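Long-range contacts in variant surface glycoprotein MITat 1.13 (PDB 6Z8H), which probably forms part of the dense surface coat of Trypanosoma brucei, through whose antigenic variation the parasite evades the host immune response: residues 192-198 with 226-232; 105-109 with 270-276. All coordinates share one frame; numbering follows the deposited sequence.

Contact 1 of 2, residues 192-198 with 226-232; sequences ITHGHLD and LTFSGSS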
ATOM      1  N   ILE A 192      -5.924  -9.696 -24.173  1.00 29.07           N
ATOM      2  CA  ILE A 192      -5.524  -9.217 -25.497  1.00 28.77           C
ATOM      3  C   ILE A 192      -4.064  -9.591 -25.711  1.00 28.49           C
ATOM      4  O   ILE A 192      -3.192  -9.215 -24.903  1.00 29.08           O
ATOM      5  CB  ILE A 192      -5.748  -7.702 -25.652  1.00 29.38           C
ATOM      6  CG1 ILE A 192      -7.241  -7.370 -25.552  1.00 30.02           C
ATOM      7  CG2 ILE A 192      -5.135  -7.223 -26.949  1.00 30.72           C
ATOM      8  CD1 ILE A 192      -7.555  -5.872 -25.576  1.00 30.31           C
ATOM      9  N   THR A 193      -3.812 -10.385 -26.753  1.00 27.98           N
ATOM     10  CA  THR A 193      -2.471 -10.681 -27.228  1.00 29.64           C
ATOM     11  C   THR A 193      -2.205 -10.254 -28.674  1.00 28.12           C
ATOM     12  O   THR A 193      -1.038 -10.214 -29.080  1.00 28.31           O
ATOM     13  CB  THR A 193      -2.197 -12.187 -27.121  1.00 32.19           C
ATOM     14  OG1 THR A 193      -3.234 -12.923 -27.782  1.00 33.17           O
ATOM     15  CG2 THR A 193      -2.190 -12.612 -25.701  1.00 32.49           C
ATOM     16  N   HIS A 194      -3.236  -9.941 -29.461  1.00 25.72           N
ATOM     17  CA  HIS A 194      -3.077  -9.655 -30.878  1.00 26.47           C
ATOM     18  C   HIS A 194      -4.000  -8.517 -31.266  1.00 25.38           C
ATOM     19  O   HIS A 194      -5.124  -8.402 -30.762  1.00 25.96           O
ATOM     20  CB  HIS A 194      -3.394 -10.884 -31.740  1.00 27.99           C
ATOM     21  CG  HIS A 194      -2.416 -11.997 -31.559  1.00 30.88           C
ATOM     22  ND1 HIS A 194      -2.523 -12.914 -30.540  1.00 31.58           N
ATOM     23  CD2 HIS A 194      -1.298 -12.327 -32.248  1.00 32.27           C
ATOM     24  CE1 HIS A 194      -1.520 -13.770 -30.613  1.00 32.69           C
ATOM     25  NE2 HIS A 194      -0.767 -13.442 -31.647  1.00 33.65           N
ATOM     26  N   GLY A 195      -3.535  -7.727 -32.222  1.00 26.19           N
ATOM     27  CA  GLY A 195      -4.362  -6.750 -32.891  1.00 26.20           C
ATOM     28  C   GLY A 195      -4.681  -7.304 -34.268  1.00 27.95           C
ATOM     29  O   GLY A 195      -3.872  -8.017 -34.850  1.00 29.24           O
ATOM     30  N   HIS A 196      -5.866  -6.978 -34.793  1.00 28.05           N
ATOM     31  CA  HIS A 196      -6.374  -7.545 -36.038  1.00 27.31           C
ATOM     32  C   HIS A 196      -6.721  -6.425 -36.992  1.00 27.30           C
ATOM     33  O   HIS A 196      -7.476  -5.508 -36.647  1.00 26.18           O
ATOM     34  CB  HIS A 196      -7.622  -8.383 -35.765  1.00 26.80           C
ATOM     35  CG  HIS A 196      -7.399  -9.434 -34.729  1.00 27.30           C
ATOM     36  ND1 HIS A 196      -6.414 -10.390 -34.847  1.00 28.27           N
ATOM     37  CD2 HIS A 196      -8.041  -9.696 -33.566  1.00 26.56           C
ATOM     38  CE1 HIS A 196      -6.438 -11.178 -33.783  1.00 27.50           C
ATOM     39  NE2 HIS A 196      -7.410 -10.772 -32.983  1.00 27.34           N
ATOM     40  N   LEU A 197      -6.226  -6.552 -38.205  1.00 28.61           N
ATOM     41  CA  LEU A 197      -6.610  -5.659 -39.278  1.00 29.81           C
ATOM     42  C   LEU A 197      -7.850  -6.278 -39.911  1.00 30.65           C
ATOM     43  O   LEU A 197      -7.762  -7.361 -40.510  1.00 31.27           O
ATOM     44  CB  LEU A 197      -5.469  -5.557 -40.275  1.00 31.64           C
ATOM     45  CG  LEU A 197      -5.819  -4.911 -41.613  1.00 35.26           C
ATOM     46  CD1 LEU A 197      -6.428  -3.527 -41.442  1.00 36.89           C
ATOM     47  CD2 LEU A 197      -4.574  -4.853 -42.497  1.00 35.94           C
ATOM     48  N   ASP A 198      -9.018  -5.690 -39.629  1.00 30.59           N
ATOM     49  CA  ASP A 198     -10.287  -6.117 -40.218  1.00 30.52           C
ATOM     50  C   ASP A 198     -10.509  -5.361 -41.521  1.00 30.81           C
ATOM     51  O   ASP A 198     -10.281  -4.149 -41.603  1.00 31.98           O
ATOM     52  CB  ASP A 198     -11.464  -5.847 -39.275  1.00 32.87           C
ATOM     53  CG  ASP A 198     -11.433  -6.718 -38.028  1.00 34.73           C
ATOM     54  OD1 ASP A 198     -11.017  -7.905 -38.114  1.00 36.47           O
ATOM     55  OD2 ASP A 198     -11.841  -6.200 -36.968  1.00 35.78           O
ATOM     56  N   LEU A 226      -9.627  -1.852 -36.760  1.00 23.32           N
ATOM     57  CA  LEU A 226      -8.711  -2.481 -35.814  1.00 23.24           C
ATOM     58  C   LEU A 226      -9.487  -3.055 -34.637  1.00 23.49           C
ATOM     59  O   LEU A 226     -10.257  -2.346 -33.980  1.00 23.35           O
ATOM     60  CB  LEU A 226      -7.688  -1.462 -35.314  1.00 22.66           C
ATOM     61  CG  LEU A 226      -6.752  -1.912 -34.186  1.00 22.19           C
ATOM     62  CD1 LEU A 226      -5.973  -3.117 -34.616  1.00 23.98           C
ATOM     63  CD2 LEU A 226      -5.823  -0.763 -33.819  1.00 22.04           C
ATOM     64  N   THR A 227      -9.334  -4.345 -34.424  1.00 24.48           N
ATOM     65  CA  THR A 227      -9.880  -4.996 -33.235  1.00 25.16           C
ATOM     66  C   THR A 227      -8.769  -5.768 -32.540  1.00 25.72           C
ATOM     67  O   THR A 227      -7.638  -5.858 -33.023  1.00 25.83           O
ATOM     68  CB  THR A 227     -11.066  -5.920 -33.554  1.00 27.11           C
ATOM     69  OG1 THR A 227     -10.661  -6.811 -34.595  1.00 28.33           O
ATOM     70  CG2 THR A 227     -12.297  -5.120 -33.937  1.00 27.97           C
ATOM     71  N   PHE A 228      -9.105  -6.332 -31.389  1.00 25.09           N
ATOM     72  CA  PHE A 228      -8.134  -7.013 -30.543  1.00 25.59           C
ATOM     73  C   PHE A 228      -8.770  -8.294 -30.025  1.00 26.83           C
ATOM     74  O   PHE A 228      -9.988  -8.352 -29.826  1.00 28.85           O
ATOM     75  CB  PHE A 228      -7.700  -6.160 -29.337  1.00 25.01           C
ATOM     76  CG  PHE A 228      -6.943  -4.920 -29.703  1.00 25.00           C
ATOM     77  CD1 PHE A 228      -5.598  -4.978 -30.019  1.00 24.63           C
ATOM     78  CD2 PHE A 228      -7.573  -3.695 -29.697  1.00 25.15           C
ATOM     79  CE1 PHE A 228      -4.892  -3.840 -30.366  1.00 24.64           C
ATOM     80  CE2 PHE A 228      -6.866  -2.536 -30.021  1.00 26.11           C
ATOM     81  CZ  PHE A 228      -5.522  -2.615 -30.352  1.00 25.59           C
ATOM     82  N   SER A 229      -7.937  -9.301 -29.753  1.00 28.47           N
ATOM     83  CA  SER A 229      -8.409 -10.530 -29.125  1.00 28.45           C
ATOM     84  C   SER A 229      -7.229 -11.272 -28.504  1.00 28.78           C
ATOM     85  O   SER A 229      -6.084 -10.806 -28.522  1.00 28.61           O
ATOM     86  CB  SER A 229      -9.177 -11.416 -30.126  1.00 28.75           C
ATOM     87  OG  SER A 229      -8.319 -12.278 -30.880  1.00 29.82           O
ATOM     88  N   GLY A 230      -7.533 -12.438 -27.948  1.00 28.52           N
ATOM     89  CA  GLY A 230      -6.581 -13.315 -27.306  1.00 29.04           C
ATOM     90  C   GLY A 230      -5.969 -14.367 -28.205  1.00 29.22           C
ATOM     91  O   GLY A 230      -5.252 -15.242 -27.709  1.00 31.19           O
ATOM     92  N   SER A 231      -6.192 -14.299 -29.513  1.00 30.58           N
ATOM     93  CA  SER A 231      -5.633 -15.295 -30.411  1.00 31.23           C
ATOM     94  C   SER A 231      -5.269 -14.647 -31.739  1.00 31.79           C
ATOM     95  O   SER A 231      -5.936 -13.715 -32.195  1.00 32.07           O
ATOM     96  CB  SER A 231      -6.647 -16.407 -30.705  1.00 32.52           C
ATOM     97  OG  SER A 231      -7.231 -16.904 -29.532  1.00 34.14           O
ATOM     98  N   SER A 232      -4.230 -15.180 -32.379  1.00 31.26           N
ATOM     99  CA  SER A 232      -3.908 -14.749 -33.733  1.00 32.30           C
ATOM    100  C   SER A 232      -5.011 -15.164 -34.705  1.00 33.10           C
ATOM    101  O   SER A 232      -5.619 -16.227 -34.572  1.00 33.69           O
ATOM    102  CB  SER A 232      -2.568 -15.348 -34.165  1.00 34.24           C
ATOM    103  OG  SER A 232      -2.154 -14.847 -35.411  1.00 36.83           O
TER
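His-196 reaches across the strand pair to Ser-229, and its NE2 lies 2.7 Å from Ser-229 OG in a nearly straight hydrogen bond. Either atom could be the donor. The ring points that edge at the serine, and Ser-231 O lies near the ring plane, 3.0 Å from His-196 CE1. The other ring nitrogen, ND1, bonds to Ser-251 OG on the neighbouring strand, so the imidazole is gripped at both nitrogens and its rotation is fixed. Ser-229 OG also accepts the backbone N-H of Ser-231, which makes an ST turn as the chain leaves the strand.

Thr-227 pairs with His-196 through two backbone bonds, His-196 N to Thr-227 O and Thr-227 N to His-196 O. Its hydroxyl sits between its own backbone N and carbonyl carbon (chi1 52°). From there OG1 donates to Asp-198 OD2 at 2.7 Å, on the syn side but 31° out of the carboxylate plane.

The segments belong to neighbouring strands of an antiparallel five-stranded sheet, and strand 247-253 flanks 194-202 on its other side. A classic beta bulge interrupts the pairing: Thr-193 N and His-194 N both donate to Ser-229 O. His-194 and Ser-229 form a hydrogen-bonded pair, completed by Ser-229 N to His-194 O.

On the sheet face opposite His-194, His-196 and Thr-227, Phe-228 packs against Ile-192, in the loop just before the strand. Ile-192 CG2 is 3.7 Å from Phe-228 CB. The ring passes close to Gly-195, with Phe-228 CD1 3.6 Å from Gly-195 CA. Leu-129 of helix 78-129 touches both Ile-192 and Phe-228. On the histidine face, Ser-232 CB lies over the His-194 ring, 3.9 Å from its centroid, in a CH-pi contact.

Contact 2 of 2, residues 105-109 with 270-276; sequences ARPLV and AIRSAGA. With SO4 (sulfate ion), chain G.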
ATOM      1  N   ALA A 105       4.857  -9.836   7.652  1.00 27.24           N
ATOM      2  CA  ALA A 105       3.841  -9.711   6.618  1.00 26.76           C
ATOM      3  C   ALA A 105       3.951  -8.396   5.857  1.00 27.44           C
ATOM      4  O   ALA A 105       3.621  -8.351   4.659  1.00 28.89           O
ATOM      5  CB  ALA A 105       2.453  -9.768   7.242  1.00 26.88           C
ATOM      6  N   ARG A 106       4.388  -7.316   6.507  1.00 26.80           N
ATOM      7  CA  ARG A 106       4.312  -5.962   5.971  1.00 25.12           C
ATOM      8  C   ARG A 106       4.918  -5.897   4.570  1.00 26.52           C
ATOM      9  O   ARG A 106       4.217  -5.467   3.638  1.00 26.44           O
ATOM     10  CB  ARG A 106       4.938  -4.954   6.949  1.00 26.68           C
ATOM     11  CG  ARG A 106       4.996  -3.528   6.399  1.00 28.87           C
ATOM     12  CD  ARG A 106       5.488  -2.537   7.466  1.00 30.88           C
ATOM     13  NE  ARG A 106       4.495  -2.348   8.532  1.00 34.96           N
ATOM     14  CZ  ARG A 106       4.665  -2.651   9.818  1.00 36.57           C
ATOM     15  NH1 ARG A 106       5.828  -3.141  10.258  1.00 38.28           N
ATOM     16  NH2 ARG A 106       3.665  -2.436  10.685  1.00 36.26           N
ATOM     17  N   PRO A 107       6.179  -6.297   4.349  1.00 27.02           N
ATOM     18  CA  PRO A 107       6.744  -6.124   2.990  1.00 28.55           C
ATOM     19  C   PRO A 107       6.093  -7.023   1.943  1.00 28.54           C
ATOM     20  O   PRO A 107       6.089  -6.682   0.753  1.00 29.37           O
ATOM     21  CB  PRO A 107       8.233  -6.455   3.167  1.00 29.18           C
ATOM     22  CG  PRO A 107       8.282  -7.311   4.433  1.00 29.48           C
ATOM     23  CD  PRO A 107       7.193  -6.769   5.319  1.00 28.91           C
ATOM     24  N   LEU A 108       5.576  -8.184   2.340  1.00 27.22           N
ATOM     25  CA  LEU A 108       4.883  -9.054   1.391  1.00 27.99           C
ATOM     26  C   LEU A 108       3.553  -8.445   0.968  1.00 28.35           C
ATOM     27  O   LEU A 108       3.203  -8.468  -0.216  1.00 28.58           O
ATOM     28  CB  LEU A 108       4.681 -10.419   2.048  1.00 29.47           C
ATOM     29  CG  LEU A 108       5.970 -11.130   2.457  1.00 30.28           C
ATOM     30  CD1 LEU A 108       5.657 -12.347   3.322  1.00 30.45           C
ATOM     31  CD2 LEU A 108       6.788 -11.542   1.255  1.00 33.16           C
ATOM     32  N   VAL A 109       2.809  -7.863   1.903  1.00 26.62           N
ATOM     33  CA  VAL A 109       1.549  -7.212   1.581  1.00 27.50           C
ATOM     34  C   VAL A 109       1.800  -5.982   0.733  1.00 28.11           C
ATOM     35  O   VAL A 109       1.110  -5.763  -0.272  1.00 27.87           O
ATOM     36  CB  VAL A 109       0.777  -6.879   2.865  1.00 28.11           C
ATOM     37  CG1 VAL A 109      -0.435  -6.005   2.576  1.00 29.42           C
ATOM     38  CG2 VAL A 109       0.375  -8.147   3.582  1.00 28.43           C
ATOM     39  N   ALA A 270       3.224 -15.424  -2.512  1.00 33.04           N
ATOM     40  CA  ALA A 270       4.327 -15.181  -1.580  1.00 32.96           C
ATOM     41  C   ALA A 270       3.838 -14.945  -0.158  1.00 32.70           C
ATOM     42  O   ALA A 270       4.514 -15.323   0.811  1.00 34.69           O
ATOM     43  CB  ALA A 270       5.159 -13.983  -2.041  1.00 32.69           C
ATOM     44  N   ILE A 271       2.676 -14.312  -0.012  1.00 32.01           N
ATOM     45  CA  ILE A 271       2.129 -14.089   1.313  1.00 30.82           C
ATOM     46  C   ILE A 271       1.752 -15.422   1.933  1.00 30.75           C
ATOM     47  O   ILE A 271       2.088 -15.710   3.085  1.00 31.80           O
ATOM     48  CB  ILE A 271       0.923 -13.136   1.267  1.00 29.78           C
ATOM     49  CG1 ILE A 271       1.306 -11.763   0.723  1.00 29.39           C
ATOM     50  CG2 ILE A 271       0.309 -12.998   2.677  1.00 29.71           C
ATOM     51  CD1 ILE A 271       0.108 -10.873   0.480  1.00 30.57           C
ATOM     52  N   ARG A 272       1.071 -16.271   1.164  1.00 31.15           N
ATOM     53  CA  ARG A 272       0.653 -17.576   1.670  1.00 31.73           C
ATOM     54  C   ARG A 272       1.855 -18.460   1.983  1.00 33.82           C
ATOM     55  O   ARG A 272       1.885 -19.141   3.014  1.00 35.18           O
ATOM     56  CB  ARG A 272      -0.269 -18.248   0.646  1.00 32.13           C
ATOM     57  CG  ARG A 272      -1.457 -17.391   0.246  1.00 33.24           C
ATOM     58  CD  ARG A 272      -2.543 -18.225  -0.428  1.00 33.69           C
ATOM     59  NE  ARG A 272      -2.012 -18.909  -1.592  1.00 35.80           N
ATOM     60  CZ  ARG A 272      -1.981 -18.397  -2.817  1.00 36.59           C
ATOM     61  NH1 ARG A 272      -2.445 -17.176  -3.061  1.00 37.37           N
ATOM     62  NH2 ARG A 272      -1.460 -19.107  -3.806  1.00 38.66           N
ATOM     63  N   SER A 273       2.882 -18.424   1.137  1.00 34.96           N
ATOM     64  CA  SER A 273       4.037 -19.292   1.353  1.00 36.14           C
ATOM     65  C   SER A 273       4.771 -18.927   2.632  1.00 35.56           C
ATOM     66  O   SER A 273       5.346 -19.801   3.293  1.00 36.37           O
ATOM     67  CB  SER A 273       4.994 -19.191   0.167  1.00 37.23           C
ATOM     68  OG  SER A 273       4.413 -19.773  -0.981  1.00 39.15           O
ATOM     69  N   ALA A 274       4.743 -17.654   3.008  1.00 35.26           N
ATOM     70  CA  ALA A 274       5.370 -17.203   4.245  1.00 35.23           C
ATOM     71  C   ALA A 274       4.491 -17.430   5.471  1.00 34.89           C
ATOM     72  O   ALA A 274       4.924 -17.172   6.597  1.00 35.66           O
ATOM     73  CB  ALA A 274       5.719 -15.718   4.124  1.00 36.33           C
ATOM     74  N   GLY A 275       3.277 -17.926   5.280  1.00 35.38           N
ATOM     75  CA  GLY A 275       2.330 -18.036   6.371  1.00 33.89           C
ATOM     76  C   GLY A 275       1.911 -16.716   6.957  1.00 34.09           C
ATOM     77  O   GLY A 275       1.646 -16.639   8.168  1.00 36.82           O
ATOM     78  N   ALA A 276       1.860 -15.668   6.135  1.00 32.96           N
ATOM     79  CA  ALA A 276       1.671 -14.300   6.597  1.00 32.46           C
ATOM     80  C   ALA A 276       0.293 -13.735   6.275  1.00 31.80           C
ATOM     81  O   ALA A 276       0.105 -12.511   6.333  1.00 32.74           O
ATOM     82  CB  ALA A 276       2.754 -13.400   6.008  1.00 32.78           C
TER
HETATM   83  S   SO4 G 505       1.313  -0.594   7.413  1.00 59.85           S
HETATM   84  O1  SO4 G 505       2.744  -0.470   7.342  1.00 59.50           O
HETATM   85  O2  SO4 G 505       0.956  -1.352   8.582  1.00 61.34           O
HETATM   86  O3  SO4 G 505       0.832  -1.267   6.238  1.00 60.16           O
HETATM   87  O4  SO4 G 505       0.723   0.715   7.492  1.00 60.09           O
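Leu-108 pushes its side chain against the last turn of helix 260-273 and the chain that follows it. Its CD1 meets Ala-274 CB at 3.5 Å, which is tighter than usual for two carbons. The same methyl also reaches Ala-276 CB at 4.1 Å, while CD2 lies more loosely against Ala-270 CB. With CG anti to the carbonyl carbon (chi1 -60°), the isobutyl group extends across to these three alanines. Nearer the backbone, Leu-108 CB rests 3.9 Å from Ile-271 CG1.

Ile-271 brings the end of its side chain up to helix 78-129. Its CD1 ends beside Val-109, 4.1 Å from Val-109 CG2, and the two side chains meet at a slant. Tyr-48 of helix 34-75 also touches Ile-271, and Tyr-52 of that helix touches Val-109 and Ala-105. The two long helices, 34-75 and 78-129, are consistent with the elongated N-terminal domain of A-type variant surface glycoproteins; the shorter helix 260-273 packs on them here.

The 270-276 segment ends its helix in a Schellman motif. Gly-275 has positive phi (64°), and Ala-276 N bonds back to Ile-271 O while Gly-275 N bonds to Arg-272 O. This turn brings Ala-276 back against the long helix, where its CB packs 3.8 Å from Ala-105 CB. No hydrogen bond joins the two segments; the contact is mainly apolar side-chain packing.

Arg-106 belongs to another side of helix 78-129. Its chain bends at chi3 (-70°), and NE donates to sulfate O1 at 2.8 Å. The sulfate probably comes from the crystallisation liquor. It lies at the edge of the guanidinium and also binds Tyr-52 of this chain and Tyr-52 and Arg-106 of the second subunit, which places it at the dimer interface.

How the contacts relate
The two contacts lie apart in an elongated molecule, with centres 37 Å from each other and nearest atoms about 23 Å apart. They do not touch. Along the chain the order is 105-109, 192-198, 226-232, 270-276, so both segments of contact 1 fall between those of contact 2. Contact 1 joins two strands of the five-stranded sheet, far from the chain centre. Contact 2 joins helix 260-273 to the long helix 78-129 nearer the middle. That long helix links them: it carries 105-109, and its end packs against contact 1. One long helix, kinked at Pro-107, thus runs from the helical body to the sheet.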